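Local coordinates for putative membrane protein COG4129 (Clostridium difficile, PDB 3KMI) that probably exports aromatic acids across the cell membrane, as a member of the putative aromatic acid exporter family whose C-terminal helical domain is seen here, at the interface of chains A and B. Sequence-based numbering; all coordinates share one arbitrary frame. Chains: chain A/B, Putative membrane protein COG4129.

Contact 1: the interface of chains A and B. Residues chain A 94, 155, 158-159, 162-163; chain B 90, 94, 159, 162-163.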
# COMPACT_ATOMS: atom_id res chain seq x y z
N TYR A 94 11.38 0.71 -0.36
CA TYR A 94 11.80 -0.59 -0.87
C TYR A 94 13.05 -0.47 -1.75
O TYR A 94 14.02 -1.18 -1.54
CB TYR A 94 10.69 -1.25 -1.70
CG TYR A 94 9.49 -1.71 -0.89
CD1 TYR A 94 9.62 -2.16 0.42
CD2 TYR A 94 8.22 -1.72 -1.47
CE1 TYR A 94 8.50 -2.61 1.14
CE2 TYR A 94 7.10 -2.14 -0.78
CZ TYR A 94 7.24 -2.60 0.52
OH TYR A 94 6.11 -3.03 1.17
N ALA A 155 12.84 -10.42 -3.07
CA ALA A 155 11.66 -10.04 -2.32
C ALA A 155 11.37 -8.56 -2.38
O ALA A 155 10.21 -8.18 -2.52
CB ALA A 155 11.74 -10.55 -0.85
N PHE A 158 9.77 -7.87 -5.63
CA PHE A 158 8.39 -8.35 -5.70
C PHE A 158 7.42 -7.43 -4.93
O PHE A 158 6.26 -7.25 -5.34
CB PHE A 158 8.27 -9.79 -5.21
CG PHE A 158 7.01 -10.47 -5.67
CD1 PHE A 158 6.94 -11.03 -6.94
CD2 PHE A 158 5.91 -10.54 -4.85
CE1 PHE A 158 5.79 -11.64 -7.38
CE2 PHE A 158 4.74 -11.15 -5.28
CZ PHE A 158 4.69 -11.71 -6.55
N LEU A 159 7.89 -6.86 -3.83
CA LEU A 159 7.08 -5.90 -3.05
C LEU A 159 6.82 -4.62 -3.85
O LEU A 159 5.75 -3.98 -3.69
CB LEU A 159 7.73 -5.55 -1.70
CG LEU A 159 7.83 -6.65 -0.63
CD1 LEU A 159 9.04 -6.42 0.25
CD2 LEU A 159 6.56 -6.74 0.16
N THR A 162 3.83 -5.22 -6.07
CA THR A 162 2.61 -5.06 -5.29
C THR A 162 2.17 -3.61 -5.25
O THR A 162 1.00 -3.31 -5.50
CB THR A 162 2.75 -5.64 -3.86
OG1 THR A 162 2.98 -7.05 -3.96
CG2 THR A 162 1.50 -5.42 -3.11
N GLU A 163 3.10 -2.73 -4.95
CA GLU A 163 2.80 -1.29 -4.87
C GLU A 163 2.40 -0.74 -6.25
O GLU A 163 1.41 -0.00 -6.38
CB GLU A 163 4.00 -0.51 -4.31
CG GLU A 163 4.32 -0.86 -2.86
CD GLU A 163 3.16 -0.58 -1.88
OE1 GLU A 163 2.44 0.44 -2.01
OE2 GLU A 163 2.98 -1.40 -0.97
N ASN B 90 -2.82 -6.75 0.28
CA ASN B 90 -1.50 -7.24 -0.10
C ASN B 90 -1.24 -8.61 0.55
O ASN B 90 -0.81 -9.58 -0.12
CB ASN B 90 -0.37 -6.25 0.28
CG ASN B 90 -0.49 -4.90 -0.42
OD1 ASN B 90 -1.21 -4.76 -1.40
ND2 ASN B 90 0.27 -3.90 0.05
N TYR B 94 -0.71 -12.57 -1.14
CA TYR B 94 0.44 -13.45 -0.85
C TYR B 94 -0.03 -14.78 -0.26
O TYR B 94 0.31 -15.84 -0.76
CB TYR B 94 1.41 -12.80 0.14
CG TYR B 94 1.88 -11.40 -0.17
CD1 TYR B 94 2.18 -11.00 -1.49
CD2 TYR B 94 2.09 -10.48 0.86
CE1 TYR B 94 2.66 -9.71 -1.77
CE2 TYR B 94 2.58 -9.20 0.60
CZ TYR B 94 2.84 -8.81 -0.70
OH TYR B 94 3.29 -7.53 -0.94
N LEU B 159 7.47 -11.92 2.59
CA LEU B 159 6.67 -10.77 2.14
C LEU B 159 5.64 -10.42 3.23
O LEU B 159 5.42 -9.23 3.55
CB LEU B 159 5.96 -11.10 0.83
CG LEU B 159 6.83 -11.48 -0.38
CD1 LEU B 159 5.97 -11.97 -1.56
CD2 LEU B 159 7.64 -10.33 -0.80
N THR B 162 7.25 -8.67 6.24
CA THR B 162 7.63 -7.31 5.81
C THR B 162 6.44 -6.38 5.93
O THR B 162 6.50 -5.30 6.56
CB THR B 162 8.19 -7.35 4.36
OG1 THR B 162 9.43 -8.08 4.37
CG2 THR B 162 8.40 -5.92 3.84
N GLU B 163 5.31 -6.79 5.38
CA GLU B 163 4.11 -5.94 5.44
C GLU B 163 3.52 -5.82 6.85
O GLU B 163 2.98 -4.78 7.21
CB GLU B 163 3.04 -6.48 4.46
CG GLU B 163 3.55 -6.51 3.03
CD GLU B 163 2.84 -5.55 2.11
OE1 GLU B 163 2.13 -4.64 2.57
OE2 GLU B 163 2.95 -5.74 0.89
O HOH W 1 4.08 -3.74 -0.54
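Two helices from each chain, 68-95 and 148-176, face each other here and pack as a helical bundle interface between copies of one protein; whether the full-length protein pairs this way the structure alone does not show. The polar part centres on the carboxylate of B:Glu163, whose chain bends at chi2 (-113°). Its OE1 takes, on the syn lone pair, a nearly straight bond from the amide ND2 of B:Asn90 at 3.2 Å, lying in the amide plane (173° at H). On the anti side of OE2 the phenol OH of B:Tyr94 donates at 2.6 Å. That same OH meets the hydroxyl OG1 of A:Thr162 tip to tip at 3.1 Å, a hydrogen bond across the interface whose direction is not settled.

Water 1 joins the halves: it bonds to OE2 of B:Glu163, to OE2 of A:Glu163 and to the phenol OH of A:Tyr94. The two carboxylate oxygens OE2 of A:Glu163 and B:Glu163 sit 4.7 Å apart, so their like charges, if both are ionised, may favour proton uptake by one of them.

Within chain B, the B:Tyr94 ring is fixed from both faces: CB of B:Leu159 lies over one, toward the rim, and the B:Asn90 carbonyl O stands 3.1 Å above the ring centre on the other.

Apolar contacts lie beside this network. A:Leu159 and B:Leu159 run antiparallel alongside each other, CG of the first against CD2 of the second at 3.7 Å, while CD1 of B:Leu159 touches CD2 of the A:Phe158 ring at 3.6 Å. The methyl CG2 of A:Thr162 rests 3.4 Å from the amide carbon CG of B:Asn90.

Contact 2: the interface of chains A and B. Residues chain A 140-142, 144-145, 154; chain B 145-148, 151.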
# COMPACT_ATOMS: atom_id res chain seq x y z
N LYS A 140 8.84 -14.70 -10.59
CA LYS A 140 8.55 -15.89 -9.79
C LYS A 140 9.17 -17.12 -10.41
O LYS A 140 9.58 -18.04 -9.69
CB LYS A 140 7.04 -16.10 -9.61
CG LYS A 140 6.71 -17.12 -8.51
CD LYS A 140 5.25 -17.59 -8.55
CE LYS A 140 5.08 -18.91 -9.29
NZ LYS A 140 3.80 -19.59 -8.90
N ASN A 141 9.26 -17.14 -11.74
CA ASN A 141 9.69 -18.34 -12.47
C ASN A 141 11.17 -18.38 -12.85
O ASN A 141 11.59 -19.19 -13.66
CB ASN A 141 8.76 -18.59 -13.67
CG ASN A 141 7.37 -19.09 -13.25
OD1 ASN A 141 7.04 -19.17 -12.05
ND2 ASN A 141 6.56 -19.45 -14.24
N GLN A 142 11.93 -17.50 -12.21
CA GLN A 142 13.38 -17.35 -12.35
C GLN A 142 14.14 -18.41 -11.54
O GLN A 142 13.56 -19.00 -10.63
CB GLN A 142 13.72 -16.00 -11.76
CG GLN A 142 14.61 -15.13 -12.59
CD GLN A 142 14.97 -13.88 -11.85
OE1 GLN A 142 14.11 -13.25 -11.22
NE2 GLN A 142 16.23 -13.51 -11.91
N LEU A 144 16.21 -20.01 -8.67
CA LEU A 144 16.19 -19.79 -7.22
C LEU A 144 17.41 -18.97 -6.76
O LEU A 144 18.44 -19.01 -7.43
CB LEU A 144 16.12 -21.13 -6.47
CG LEU A 144 14.75 -21.79 -6.27
CD1 LEU A 144 14.05 -22.02 -7.60
CD2 LEU A 144 14.89 -23.10 -5.51
N PRO A 145 17.28 -18.23 -5.64
CA PRO A 145 18.41 -17.42 -5.14
C PRO A 145 19.57 -18.27 -4.62
O PRO A 145 19.35 -19.27 -3.96
CB PRO A 145 17.80 -16.61 -3.98
CG PRO A 145 16.34 -16.71 -4.16
CD PRO A 145 16.09 -18.04 -4.78
N ARG A 154 15.38 -9.95 -4.23
CA ARG A 154 14.26 -10.41 -5.03
C ARG A 154 12.96 -10.07 -4.35
O ARG A 154 12.06 -9.50 -4.98
CB ARG A 154 14.37 -11.92 -5.26
CG ARG A 154 15.57 -12.29 -6.10
CD ARG A 154 15.16 -12.75 -7.47
NE ARG A 154 14.80 -14.17 -7.52
CZ ARG A 154 13.55 -14.61 -7.56
NH1 ARG A 154 12.54 -13.75 -7.55
NH2 ARG A 154 13.31 -15.91 -7.62
N PRO B 145 16.12 -22.10 0.74
CA PRO B 145 15.05 -22.96 0.22
C PRO B 145 15.53 -23.92 -0.88
O PRO B 145 15.91 -23.48 -1.98
CB PRO B 145 14.05 -21.96 -0.36
CG PRO B 145 14.43 -20.62 0.19
CD PRO B 145 15.89 -20.68 0.43
N VAL B 146 15.51 -25.21 -0.58
CA VAL B 146 15.99 -26.24 -1.51
C VAL B 146 15.03 -26.42 -2.69
O VAL B 146 15.39 -26.18 -3.84
CB VAL B 146 16.20 -27.56 -0.78
N ASP B 147 13.81 -26.83 -2.39
CA ASP B 147 12.77 -27.01 -3.40
C ASP B 147 12.29 -25.66 -3.93
O ASP B 147 12.46 -24.63 -3.27
CB ASP B 147 11.60 -27.75 -2.76
CG ASP B 147 10.82 -28.59 -3.75
OD1 ASP B 147 10.73 -28.20 -4.94
OD2 ASP B 147 10.30 -29.64 -3.32
N ARG B 148 11.67 -25.68 -5.11
CA ARG B 148 10.90 -24.52 -5.58
C ARG B 148 9.67 -24.29 -4.69
O ARG B 148 9.40 -23.16 -4.27
CB ARG B 148 10.49 -24.66 -7.05
CG ARG B 148 9.63 -23.48 -7.55
CD ARG B 148 9.48 -23.47 -9.05
NE ARG B 148 10.74 -23.11 -9.69
CZ ARG B 148 11.09 -21.87 -10.03
NH1 ARG B 148 10.28 -20.85 -9.79
NH2 ARG B 148 12.26 -21.66 -10.61
N PHE B 151 10.90 -22.53 -1.66
CA PHE B 151 11.29 -21.16 -1.90
C PHE B 151 10.03 -20.29 -2.00
O PHE B 151 10.02 -19.17 -1.51
CB PHE B 151 12.12 -21.03 -3.18
CG PHE B 151 11.98 -19.70 -3.84
CD1 PHE B 151 12.75 -18.62 -3.44
CD2 PHE B 151 11.02 -19.51 -4.84
CE1 PHE B 151 12.58 -17.38 -4.01
CE2 PHE B 151 10.84 -18.28 -5.43
CZ PHE B 151 11.63 -17.20 -5.02
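The end of helix 124-140 of chain A, the loop that follows it and the early part of helix 148-176 meet the loop and first turns of helix 148-176 in chain B. B:Arg148 leads the contact. With CG anti to the backbone N (chi1 178°), its chain runs out extended before turning at chi3 (-71°), which lays the guanidinium against main-chain carbonyls at the end of helix 124-140 and in the loop after it. NH2 donates to the carbonyl O of A:Gln142 at 3.0 Å; the oxygen lies near the guanidinium plane, but the nitrogen stands above the carbonyl plane. NH1 makes a weak, bent bond to the carbonyl O of A:Lys140 at 2.9 Å. Both acceptors are backbone atoms, so the grip probably depends more on the path of the backbone than on its side chains.

A:Leu144 wedges between B:Arg148 and B:Phe151. Its CD1 covers one face of the guanidinium, 3.4 Å above the plane and toward the rim, while CD2 reaches the carbonyl O of B:Val146 at 3.5 Å. B:Phe151 runs antiparallel alongside this leucine. A:Pro145 CD comes from above one face of the phenyl ring, beyond the rim, and lies 3.7 Å from CD1 of B:Phe151. The A:Arg154 side chain crosses that of B:Phe151 at about a right angle, the flat groups 46° apart, and its NH2 comes obliquely over the end of the ring, on the face A:Pro145 uses, 3.4 Å from CZ of B:Phe151.

The C-alpha centres of contact 1 and contact 2 lie about 16 Å apart, and helix 148-176 of both chains runs through the two. Contact 2 uses its first turns, the loop before it and, in chain A, the end of helix 124-140; contact 1 uses the turns farther along, where helix 68-95 joins. A:Arg154 of contact 2 is next in sequence to A:Ala155 of contact 1. The two patches probably belong to one strip along helix 148-176, polar and water-bridged at contact 1, gripped through the backbone at contact 2. The full interface is not an exact two-fold. Separately, the deposited dimer may be a crystal contact.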